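Local coordinates for protein putative acetyltransferase (Streptococcus mutans, PDB 3LD2) that binds coenzyme A and probably works as a GNAT-family acyltransferase, moving an acyl group from the cofactor to an acceptor that is not known, at residues 51-56 and 115-119; 94-98 and 130-134; 58-62 and 175-179; 165-171 and 183-189. One frame throughout, in Å; residues are numbered along the deposited sequence.

Helix 45-55 lies near the N terminus, and its last turn meets the end of strand 110-117 in contact 1. The loop that follows reaches far ahead to the tip of the last hairpin in contact 3, closing the longest loop of the four. Contact 2 lies wholly within that loop and crosses contact 1; it seats helix 126-138 on strand 92-100. Contact 3 crosses contact 1, and it also crosses contact 4, which closes the short C-terminal hairpin of strands 166-177 and 180-190. Contacts 1 and 2 meet through neighbouring strands, where Ala116 pairs with Val95. All four contacts reach the same mixed sheet. Contacts 1 and 4 lie on opposite sides of the chain's centre.

Contact 1: 51-56 and 115-119; sequences LENKTW and IAVAE. With COA (coenzyme A), chain E.
Ala116 is the hub of this contact. Its CB points at the end of helix 45-55 and meets Thr55 CG2 at 3.8 Å and Trp56 CZ2 at 4.1 Å. The methyl approaches the indole obliquely. One turn back, Leu51 CD1 lies 4.0 Å from Ala118 CB, and its CD2 rests near the carbonyl of Ala116. The Leu51 branch gets there with CG anti to the backbone N (chi1 163°), which carries the two methyls to Ala116 and Ala118. The short axes of helix and strand run almost perpendicular.

This is the coenzyme A site of the GNAT fold, where strand 110-117 presents its backbone to the pantetheine arm. Val117 N donates a nearly straight hydrogen bond of 2.9 Å to COA O9P. The side chains of Ile115 and Val117 point away from the helix; Ile115 CG2 and both Val117 methyls pack on the cofactor. Thr55 CG2 touches COA C7P as well as Ala116, so this one methyl bridges strand and cofactor. The far end of the Trp56 ring reaches the thiol: Trp56 CH2 is 3.6 Å from COA S1P, which sits at the ring edge near its plane.

Two side-chain bonds within 51-56 help to hold these groups, one of them weak. Thr55 OG1 donates to Leu51 O at 2.5 Å, from a point tilted out of the carbonyl plane. In this rotamer CG2 faces the strand and the cofactor. Trp56 NE1 makes the weak bond, 3.3 Å to Glu52 OE2. Further out, Asn60 ND2 bonds Thr55 O, and Arg122 NE bonds Val117 O.

Contact 2: 94-98 and 130-134; sequences GVLDY and LVQIF
Helix 126-138 of the GNAT fold packs here on one face of the central sheet, over strand 92-100. It follows strand 110-117, and its first turn carries the backbone amides of Gly127 and Arg128 that bind coenzyme A. The two short axes run in roughly the same direction, 30° apart. The contact is apolar and buried.

Leu96 sits in the middle. Its CB meets Leu130 CG at 4.0 Å. With CG anti to the backbone N (chi1 -178°), the two methyls reach Val131 and, one turn on from Leu130, Phe134. Leu96 CD1 touches Phe134 CB at 4.0 Å and Val131 CG2 at 4.3 Å, while CD2 comes obliquely to the Phe134 ring. The Leu96 and Phe134 side chains cross at about a right angle.

Leu130 reaches the start of the strand segment. Its CD2 lies over the backbone there, 4.1 Å from Val95 N. Gly94 has no side chain, and Leu130 CD2 lies 4.2 Å from Gly94 C. On the next strand, Ile115 also touches Leu130, which links the packing to the cofactor site.

At the other end, Tyr98 and Phe134 form an offset edge-to-face pair. Their centroids are 5.1 Å apart and the planes are inclined at 60°. The CD1-CE1 edge of Phe134 is turned to the Tyr98 face, and Phe134 CD1 stands 3.5 Å from both Tyr98 CG and Tyr98 CD2.

Contact 3: 58-62 and 175-179; sequences EQNTP and FFLKG
Pro62 stands on one face of the Phe175 ring, with its CB-CG edge turned to it. Pro62 CG is 3.8 Å from the Phe175 ring centroid and only 9° off the normal, a clear CH-pi contact. Pro62 CB covers the CG-CD1 side of the same face, 3.7 Å from Phe175 CD1.

Leu177 also points toward the loop. Its CD1 meets Pro62 CA at 3.9 Å and lies 4.0 Å from Glu58 O. Its CD2 is near the carboxylate of Glu58. Glu58 extends across toward the hairpin, and its OE1 meets the aliphatic CG of Lys178 at 3.8 Å, not the ammonium group.

That group goes to Gln59 instead. Lys178 bends at chi3 (-66°), and its NZ donates to Gln59 OE1 at 3.0 Å. The two side chains meet at about a right angle, and the nitrogen stands above the carbonyl plane of the amide.

Leu150 of strand 144-150 touches Pro62, Phe175 and Leu177. Asn60, in the same loop as Pro62, touches coenzyme A. The contact thus joins a loop at the cofactor pocket to the tip of the C-terminal beta hairpin, on the surface of the GNAT fold.

Contact 4: 165-171 and 183-189; sequences FDLEARL and DDLIYSY
Arg170 stretches along its neighbour Leu185 on the opposite strand, and the two side chains point the same way. Its CB lies 3.9 Å from Leu185 CD2, and CG meets that same methyl at 3.7 Å. CD is near both Leu185 CD2 and Asp183 OD2. The chain stays extended to NE (chi3 164°), which brings the guanidinium to Asp183. Arg170 NE donates to Asp183 OD2 at 2.9 Å and Arg170 NH2 to the same oxygen at 3.1 Å. This salt bridge is side-on: the oxygen lies in the guanidinium plane, while both nitrogens come from one face of the carboxylate. Asp183 OD1 is taken by Lys173 N.

On the same face, Leu167 CD1 sits over the Tyr187 ring, 3.7 Å from its centroid and offset toward the rim. At the far end, the edge of Tyr189 meets the face of Phe165, with the planes at 68°. On the other face, Ser188 OG donates to Glu168 OE1 at 2.6 Å; OE2 forms a salt bridge with Lys144.

Backbone bonds join the strands throughout. Ile186 O accepts from both Glu168 N and Ala169 N, where the register shifts by one. This is a classic beta bulge in the antiparallel C-terminal hairpin of the GNAT fold.

Contact 1: 51-56 and 115-119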
# COMPACT_ATOMS: atom_id res chain seq x y z
N LEU A 51 -13.09 -4.27 -0.86
CA LEU A 51 -12.40 -3.67 0.27
C LEU A 51 -11.70 -2.38 -0.14
O LEU A 51 -11.73 -1.39 0.59
CB LEU A 51 -11.38 -4.66 0.85
CG LEU A 51 -10.31 -4.06 1.76
CD1 LEU A 51 -10.92 -3.17 2.84
CD2 LEU A 51 -9.53 -5.15 2.39
N GLU A 52 -11.06 -2.38 -1.30
CA GLU A 52 -10.26 -1.24 -1.69
C GLU A 52 -11.17 -0.09 -1.99
O GLU A 52 -10.87 1.06 -1.65
CB GLU A 52 -9.40 -1.56 -2.91
CG GLU A 52 -8.00 -1.92 -2.52
CD GLU A 52 -7.14 -2.25 -3.70
OE1 GLU A 52 -6.67 -3.40 -3.72
OE2 GLU A 52 -6.96 -1.40 -4.61
N ASN A 53 -12.29 -0.42 -2.62
CA ASN A 53 -13.20 0.61 -3.06
C ASN A 53 -13.99 1.20 -1.88
O ASN A 53 -14.59 2.26 -2.00
CB ASN A 53 -14.12 0.09 -4.17
CG ASN A 53 -13.44 0.06 -5.54
OD1 ASN A 53 -12.41 0.70 -5.76
ND2 ASN A 53 -14.02 -0.69 -6.47
N LYS A 54 -13.97 0.52 -0.73
CA LYS A 54 -14.57 1.10 0.47
C LYS A 54 -13.52 1.93 1.17
O LYS A 54 -13.85 2.76 2.02
CB LYS A 54 -15.10 0.03 1.45
CG LYS A 54 -16.29 -0.79 0.96
CD LYS A 54 -16.42 -2.12 1.72
CE LYS A 54 -17.48 -3.03 1.07
NZ LYS A 54 -18.01 -4.04 2.03
N THR A 55 -12.26 1.68 0.83
CA THR A 55 -11.13 2.29 1.52
C THR A 55 -10.59 3.60 0.90
O THR A 55 -10.13 4.48 1.62
CB THR A 55 -9.95 1.31 1.61
OG1 THR A 55 -10.41 0.06 2.15
CG2 THR A 55 -8.85 1.87 2.49
N TRP A 56 -10.63 3.73 -0.42
CA TRP A 56 -9.98 4.88 -1.05
C TRP A 56 -10.90 6.08 -1.11
O TRP A 56 -12.04 6.00 -1.57
CB TRP A 56 -9.42 4.53 -2.45
CG TRP A 56 -8.49 3.35 -2.44
CD1 TRP A 56 -8.69 2.14 -3.06
CD2 TRP A 56 -7.23 3.24 -1.74
NE1 TRP A 56 -7.63 1.29 -2.79
CE2 TRP A 56 -6.73 1.94 -1.99
CE3 TRP A 56 -6.48 4.11 -0.95
CZ2 TRP A 56 -5.51 1.50 -1.47
CZ3 TRP A 56 -5.26 3.67 -0.44
CH2 TRP A 56 -4.80 2.38 -0.70
N ILE A 115 -1.29 -0.40 0.64
CA ILE A 115 -1.89 -1.19 1.71
C ILE A 115 -3.25 -0.62 2.12
O ILE A 115 -3.47 0.58 2.13
CB ILE A 115 -0.97 -1.30 2.93
CG1 ILE A 115 -1.53 -2.32 3.94
CG2 ILE A 115 -0.79 0.05 3.56
CD1 ILE A 115 -0.66 -2.53 5.14
N ALA A 116 -4.19 -1.50 2.41
CA ALA A 116 -5.52 -1.08 2.81
C ALA A 116 -6.04 -2.04 3.86
O ALA A 116 -6.07 -3.26 3.65
CB ALA A 116 -6.46 -0.98 1.60
N VAL A 117 -6.38 -1.51 5.02
CA VAL A 117 -6.97 -2.32 6.07
C VAL A 117 -8.42 -1.91 6.25
O VAL A 117 -8.75 -0.73 6.13
CB VAL A 117 -6.23 -2.15 7.38
CG1 VAL A 117 -7.05 -2.75 8.51
CG2 VAL A 117 -4.87 -2.80 7.28
N ALA A 118 -9.29 -2.89 6.50
CA ALA A 118 -10.71 -2.58 6.65
C ALA A 118 -10.94 -1.67 7.85
O ALA A 118 -10.45 -1.93 8.95
CB ALA A 118 -11.51 -3.84 6.79
N GLU A 119 -11.67 -0.59 7.62
CA GLU A 119 -11.93 0.41 8.66
C GLU A 119 -12.27 -0.14 10.04
O GLU A 119 -11.67 0.25 11.04
CB GLU A 119 -13.07 1.31 8.19
CG GLU A 119 -13.60 2.24 9.26
CD GLU A 119 -14.02 3.55 8.65
OE1 GLU A 119 -15.24 3.75 8.46
OE2 GLU A 119 -13.12 4.37 8.33
N1A COA E . -4.32 7.46 14.84
C2A COA E . -2.99 7.51 15.51
N3A COA E . -1.98 6.45 15.17
C4A COA E . -2.30 5.42 14.20
C5A COA E . -3.61 5.40 13.53
C6A COA E . -4.64 6.43 13.86
N6A COA E . -5.92 6.35 13.17
N7A COA E . -3.68 4.27 12.59
C8A COA E . -2.40 3.61 12.67
N9A COA E . -1.52 4.37 13.59
C1B COA E . -0.42 3.70 14.04
C2B COA E . 0.02 3.52 15.48
O2B COA E . 0.06 4.52 16.45
C3B COA E . 0.57 2.17 15.62
O3B COA E . 0.91 1.59 16.84
P3B COA E . -0.34 1.23 17.90
O7A COA E . 0.31 0.13 18.95
O8A COA E . -0.82 2.57 18.76
O9A COA E . -1.51 0.73 17.22
C4B COA E . 0.42 1.50 14.27
O4B COA E . -0.23 2.44 13.34
C5B COA E . 0.51 0.07 13.84
O5B COA E . -0.90 -0.05 13.83
P1A COA E . -1.79 -1.05 12.88
O1A COA E . -3.06 -1.61 13.78
O2A COA E . -0.93 -2.12 12.42
O3A COA E . -2.38 -0.22 11.60
P2A COA E . -3.74 -0.61 10.79
O4A COA E . -5.04 0.05 11.56
O5A COA E . -3.91 -2.05 10.66
O6A COA E . -3.67 0.10 9.30
CBP COA E . -3.37 1.79 7.76
CCP COA E . -2.92 1.27 9.13
CDP COA E . -3.03 0.70 6.71
CEP COA E . -2.70 3.15 7.43
CAP COA E . -4.92 1.95 7.78
OAP COA E . -5.35 3.09 8.48
C9P COA E . -5.43 2.11 6.36
O9P COA E . -6.09 1.24 5.90
N8P COA E . -5.74 3.45 5.88
C7P COA E . -6.74 3.47 4.83
C6P COA E . -6.18 4.09 3.54
C5P COA E . -4.67 3.87 3.43
O5P COA E . -4.27 2.81 3.11
N4P COA E . -3.73 4.96 3.60
C3P COA E . -2.42 4.96 2.92
C2P COA E . -1.86 3.58 2.58
S1P COA E . -1.68 3.47 0.76

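Contact 2: 94-98 and 130-134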
# COMPACT_ATOMS: atom_id res chain seq x y z
N GLY A 94 -7.58 -7.16 5.08
CA GLY A 94 -6.44 -6.33 4.75
C GLY A 94 -5.76 -6.78 3.46
O GLY A 94 -5.80 -7.97 3.11
N VAL A 95 -5.13 -5.85 2.76
CA VAL A 95 -4.39 -6.20 1.55
C VAL A 95 -3.17 -5.30 1.31
O VAL A 95 -3.22 -4.08 1.53
CB VAL A 95 -5.31 -6.21 0.31
CG1 VAL A 95 -5.98 -4.85 0.11
CG2 VAL A 95 -4.52 -6.63 -0.93
N LEU A 96 -2.07 -5.91 0.88
CA LEU A 96 -0.86 -5.19 0.56
C LEU A 96 -0.33 -5.71 -0.78
O LEU A 96 -0.05 -6.91 -0.92
CB LEU A 96 0.19 -5.34 1.66
CG LEU A 96 1.50 -4.54 1.42
CD1 LEU A 96 2.27 -4.21 2.70
CD2 LEU A 96 2.45 -5.24 0.42
N ASP A 97 -0.22 -4.82 -1.76
CA ASP A 97 0.41 -5.16 -3.04
C ASP A 97 1.73 -4.43 -3.18
O ASP A 97 1.87 -3.30 -2.71
CB ASP A 97 -0.49 -4.81 -4.20
CG ASP A 97 -0.60 -3.32 -4.42
OD1 ASP A 97 -1.12 -2.64 -3.52
OD2 ASP A 97 -0.17 -2.82 -5.48
N TYR A 98 2.71 -5.07 -3.80
CA TYR A 98 4.01 -4.45 -4.00
C TYR A 98 4.60 -4.78 -5.35
O TYR A 98 4.23 -5.76 -5.99
CB TYR A 98 5.00 -4.80 -2.88
CG TYR A 98 5.38 -6.26 -2.76
CD1 TYR A 98 6.48 -6.76 -3.43
CD2 TYR A 98 4.64 -7.13 -1.96
CE1 TYR A 98 6.86 -8.09 -3.32
CE2 TYR A 98 5.00 -8.47 -1.83
CZ TYR A 98 6.11 -8.95 -2.53
OH TYR A 98 6.50 -10.28 -2.43
N LEU A 130 1.16 -7.00 8.01
CA LEU A 130 1.32 -7.00 6.56
C LEU A 130 2.70 -6.45 6.20
O LEU A 130 3.51 -7.10 5.52
CB LEU A 130 0.21 -6.18 5.91
CG LEU A 130 -1.02 -6.78 5.19
CD1 LEU A 130 -1.10 -8.31 5.09
CD2 LEU A 130 -2.33 -6.18 5.73
N VAL A 131 2.98 -5.24 6.68
CA VAL A 131 4.22 -4.53 6.36
C VAL A 131 5.40 -5.40 6.72
O VAL A 131 6.40 -5.44 6.01
CB VAL A 131 4.27 -3.16 7.08
CG1 VAL A 131 5.69 -2.61 7.14
CG2 VAL A 131 3.32 -2.18 6.39
N GLN A 132 5.25 -6.12 7.81
CA GLN A 132 6.35 -6.92 8.32
C GLN A 132 6.67 -8.12 7.43
O GLN A 132 7.84 -8.45 7.22
CB GLN A 132 6.05 -7.39 9.72
CG GLN A 132 7.14 -7.07 10.68
CD GLN A 132 7.33 -5.57 10.85
OE1 GLN A 132 6.36 -4.83 11.07
NE2 GLN A 132 8.58 -5.11 10.76
N ILE A 133 5.66 -8.81 6.92
CA ILE A 133 6.05 -9.91 6.08
C ILE A 133 6.52 -9.38 4.74
O ILE A 133 7.52 -9.86 4.20
CB ILE A 133 5.07 -11.16 6.06
CG1 ILE A 133 4.10 -11.11 4.90
CG2 ILE A 133 4.34 -11.34 7.42
CD1 ILE A 133 2.82 -10.45 5.32
N PHE A 134 5.87 -8.34 4.23
CA PHE A 134 6.36 -7.66 3.04
C PHE A 134 7.87 -7.38 3.15
O PHE A 134 8.65 -7.76 2.29
CB PHE A 134 5.60 -6.36 2.78
CG PHE A 134 6.35 -5.35 1.92
CD1 PHE A 134 6.47 -5.54 0.54
CD2 PHE A 134 6.91 -4.21 2.49
CE1 PHE A 134 7.16 -4.61 -0.26
CE2 PHE A 134 7.60 -3.27 1.70
CZ PHE A 134 7.72 -3.47 0.32

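Contact 3: 58-62 and 175-179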
# COMPACT_ATOMS: atom_id res chain seq x y z
N GLU A 58 -10.71 10.72 -1.38
CA GLU A 58 -9.94 11.90 -1.73
C GLU A 58 -9.06 12.32 -0.57
O GLU A 58 -8.22 13.19 -0.72
CB GLU A 58 -10.86 13.05 -2.12
CG GLU A 58 -11.59 12.78 -3.43
CD GLU A 58 -12.26 14.00 -4.01
OE1 GLU A 58 -13.15 14.56 -3.32
OE2 GLU A 58 -11.90 14.39 -5.15
N GLN A 59 -9.26 11.69 0.58
CA GLN A 59 -8.38 11.96 1.72
C GLN A 59 -7.04 11.17 1.64
O GLN A 59 -6.05 11.57 2.24
CB GLN A 59 -9.12 11.66 3.04
CG GLN A 59 -8.43 12.16 4.31
CD GLN A 59 -8.70 13.63 4.60
OE1 GLN A 59 -8.80 14.47 3.69
NE2 GLN A 59 -8.83 13.97 5.89
N ASN A 60 -7.00 10.06 0.91
CA ASN A 60 -5.78 9.23 0.92
C ASN A 60 -5.18 8.94 -0.44
O ASN A 60 -4.10 8.34 -0.52
CB ASN A 60 -6.00 7.92 1.70
CG ASN A 60 -7.14 7.09 1.13
OD1 ASN A 60 -7.33 7.03 -0.09
ND2 ASN A 60 -7.91 6.45 2.01
N THR A 61 -5.85 9.35 -1.51
CA THR A 61 -5.31 9.19 -2.86
C THR A 61 -5.74 10.38 -3.73
O THR A 61 -6.82 10.93 -3.53
CB THR A 61 -5.79 7.85 -3.48
OG1 THR A 61 -5.39 7.80 -4.84
CG2 THR A 61 -7.31 7.73 -3.43
N PRO A 62 -4.90 10.80 -4.70
CA PRO A 62 -5.24 11.91 -5.62
C PRO A 62 -5.83 11.44 -6.94
O PRO A 62 -6.29 12.27 -7.74
CB PRO A 62 -3.89 12.57 -5.90
CG PRO A 62 -2.84 11.67 -5.27
CD PRO A 62 -3.49 10.40 -4.86
N PHE A 175 -1.07 18.47 -4.87
CA PHE A 175 -2.44 18.16 -5.27
C PHE A 175 -3.46 19.10 -4.66
O PHE A 175 -3.32 19.55 -3.52
CB PHE A 175 -2.78 16.72 -4.89
CG PHE A 175 -1.76 15.72 -5.37
CD1 PHE A 175 -1.67 15.40 -6.71
CD2 PHE A 175 -0.90 15.13 -4.47
CE1 PHE A 175 -0.73 14.51 -7.16
CE2 PHE A 175 0.04 14.21 -4.91
CZ PHE A 175 0.12 13.90 -6.25
N PHE A 176 -4.48 19.39 -5.45
CA PHE A 176 -5.64 20.13 -4.99
C PHE A 176 -6.82 19.14 -4.83
O PHE A 176 -7.31 18.59 -5.81
CB PHE A 176 -5.97 21.23 -6.01
CG PHE A 176 -7.03 22.20 -5.55
CD1 PHE A 176 -6.77 23.10 -4.52
CD2 PHE A 176 -8.28 22.21 -6.15
CE1 PHE A 176 -7.75 24.00 -4.09
CE2 PHE A 176 -9.27 23.10 -5.73
CZ PHE A 176 -9.00 24.00 -4.70
N LEU A 177 -7.25 18.91 -3.60
CA LEU A 177 -8.36 18.00 -3.33
C LEU A 177 -9.26 18.55 -2.22
O LEU A 177 -8.81 18.79 -1.09
CB LEU A 177 -7.86 16.60 -2.95
CG LEU A 177 -7.00 15.90 -4.00
CD1 LEU A 177 -5.91 15.05 -3.33
CD2 LEU A 177 -7.85 15.08 -5.02
N LYS A 178 -10.53 18.76 -2.57
CA LYS A 178 -11.53 19.27 -1.63
C LYS A 178 -11.16 20.67 -1.19
O LYS A 178 -11.12 20.94 -0.00
CB LYS A 178 -11.60 18.36 -0.40
CG LYS A 178 -12.28 17.07 -0.67
CD LYS A 178 -12.38 16.27 0.58
CE LYS A 178 -11.02 15.85 1.08
NZ LYS A 178 -11.28 14.79 2.06
N GLY A 179 -10.85 21.54 -2.15
CA GLY A 179 -10.46 22.90 -1.84
C GLY A 179 -9.21 23.07 -1.00
O GLY A 179 -8.94 24.16 -0.53

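Contact 4: 165-171 and 183-189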
# COMPACT_ATOMS: atom_id res chain seq x y z
N PHE A 165 9.75 4.01 9.04
CA PHE A 165 10.07 4.63 7.76
C PHE A 165 10.65 6.02 7.99
O PHE A 165 10.39 6.63 9.03
CB PHE A 165 8.85 4.71 6.84
CG PHE A 165 8.45 3.40 6.23
CD1 PHE A 165 8.63 3.17 4.87
CD2 PHE A 165 7.90 2.39 7.02
CE1 PHE A 165 8.26 1.97 4.30
CE2 PHE A 165 7.53 1.18 6.46
CZ PHE A 165 7.71 0.97 5.09
N ASP A 166 11.44 6.50 7.03
CA ASP A 166 12.02 7.83 7.09
C ASP A 166 11.29 8.78 6.16
O ASP A 166 10.99 8.42 5.02
CB ASP A 166 13.49 7.78 6.66
CG ASP A 166 14.35 6.96 7.61
OD1 ASP A 166 14.39 7.30 8.81
OD2 ASP A 166 14.97 5.97 7.16
N LEU A 167 11.03 10.00 6.62
CA LEU A 167 10.49 11.02 5.74
C LEU A 167 11.61 11.58 4.87
O LEU A 167 12.48 12.30 5.35
CB LEU A 167 9.85 12.14 6.54
CG LEU A 167 9.26 13.22 5.63
CD1 LEU A 167 8.12 12.63 4.85
CD2 LEU A 167 8.84 14.49 6.45
N GLU A 168 11.60 11.24 3.58
CA GLU A 168 12.76 11.54 2.75
C GLU A 168 12.57 12.85 2.02
O GLU A 168 13.50 13.62 1.86
CB GLU A 168 13.08 10.39 1.77
CG GLU A 168 14.30 10.68 0.89
CD GLU A 168 14.93 9.43 0.27
OE1 GLU A 168 14.93 8.37 0.92
OE2 GLU A 168 15.45 9.53 -0.86
N ALA A 169 11.35 13.13 1.61
CA ALA A 169 11.10 14.35 0.87
C ALA A 169 9.69 14.84 1.07
O ALA A 169 8.80 14.10 1.48
CB ALA A 169 11.36 14.14 -0.61
N ARG A 170 9.49 16.10 0.73
CA ARG A 170 8.18 16.68 0.78
C ARG A 170 7.99 17.51 -0.47
O ARG A 170 8.76 18.41 -0.73
CB ARG A 170 8.04 17.53 2.03
CG ARG A 170 6.84 18.41 2.01
CD ARG A 170 6.63 19.14 3.32
NE ARG A 170 5.69 20.23 3.07
CZ ARG A 170 5.97 21.52 3.23
NH1 ARG A 170 7.16 21.89 3.68
NH2 ARG A 170 5.04 22.42 2.95
N LEU A 171 6.99 17.17 -1.29
CA LEU A 171 6.65 17.95 -2.46
C LEU A 171 5.45 18.82 -2.13
O LEU A 171 4.37 18.34 -1.80
CB LEU A 171 6.33 17.06 -3.66
CG LEU A 171 7.42 16.08 -4.07
CD1 LEU A 171 7.05 15.39 -5.38
CD2 LEU A 171 8.75 16.81 -4.19
N ASP A 183 0.11 18.26 0.23
CA ASP A 183 1.49 17.91 -0.08
C ASP A 183 1.67 16.41 -0.30
O ASP A 183 0.88 15.58 0.15
CB ASP A 183 2.41 18.33 1.06
CG ASP A 183 2.50 19.84 1.24
OD1 ASP A 183 2.22 20.61 0.29
OD2 ASP A 183 2.87 20.25 2.36
N ASP A 184 2.75 16.07 -0.98
CA ASP A 184 3.11 14.69 -1.21
C ASP A 184 4.33 14.38 -0.35
O ASP A 184 5.41 14.95 -0.55
CB ASP A 184 3.44 14.50 -2.68
CG ASP A 184 3.62 13.05 -3.06
OD1 ASP A 184 3.14 12.16 -2.31
OD2 ASP A 184 4.22 12.80 -4.13
N LEU A 185 4.16 13.50 0.63
CA LEU A 185 5.28 13.14 1.49
C LEU A 185 5.84 11.81 1.04
O LEU A 185 5.11 10.84 0.86
CB LEU A 185 4.84 13.05 2.94
CG LEU A 185 4.08 14.26 3.47
CD1 LEU A 185 3.70 14.00 4.92
CD2 LEU A 185 4.92 15.50 3.28
N ILE A 186 7.15 11.79 0.85
CA ILE A 186 7.81 10.64 0.27
C ILE A 186 8.55 9.96 1.37
O ILE A 186 9.47 10.55 1.95
CB ILE A 186 8.77 11.07 -0.85
CG1 ILE A 186 7.95 11.69 -1.97
CG2 ILE A 186 9.57 9.86 -1.37
CD1 ILE A 186 8.75 12.04 -3.17
N TYR A 187 8.13 8.73 1.68
CA TYR A 187 8.72 7.94 2.75
C TYR A 187 9.59 6.81 2.22
O TYR A 187 9.29 6.19 1.20
CB TYR A 187 7.64 7.37 3.67
CG TYR A 187 7.11 8.36 4.68
CD1 TYR A 187 7.65 8.44 5.95
CD2 TYR A 187 6.08 9.24 4.35
CE1 TYR A 187 7.18 9.36 6.87
CE2 TYR A 187 5.59 10.16 5.26
CZ TYR A 187 6.15 10.22 6.51
OH TYR A 187 5.66 11.12 7.41
N SER A 188 10.68 6.52 2.90
CA SER A 188 11.53 5.46 2.40
C SER A 188 11.93 4.53 3.51
O SER A 188 11.68 4.81 4.68
CB SER A 188 12.74 6.03 1.62
OG SER A 188 13.58 6.79 2.46
N TYR A 189 12.53 3.41 3.14
CA TYR A 189 12.96 2.43 4.11
C TYR A 189 14.24 1.80 3.62
O TYR A 189 14.31 1.35 2.47
CB TYR A 189 11.88 1.36 4.30
CG TYR A 189 12.05 0.51 5.55
CD1 TYR A 189 11.19 0.66 6.64
CD2 TYR A 189 13.05 -0.43 5.64
CE1 TYR A 189 11.34 -0.10 7.78
CE2 TYR A 189 13.21 -1.20 6.77
CZ TYR A 189 12.35 -1.04 7.83
OH TYR A 189 12.52 -1.82 8.95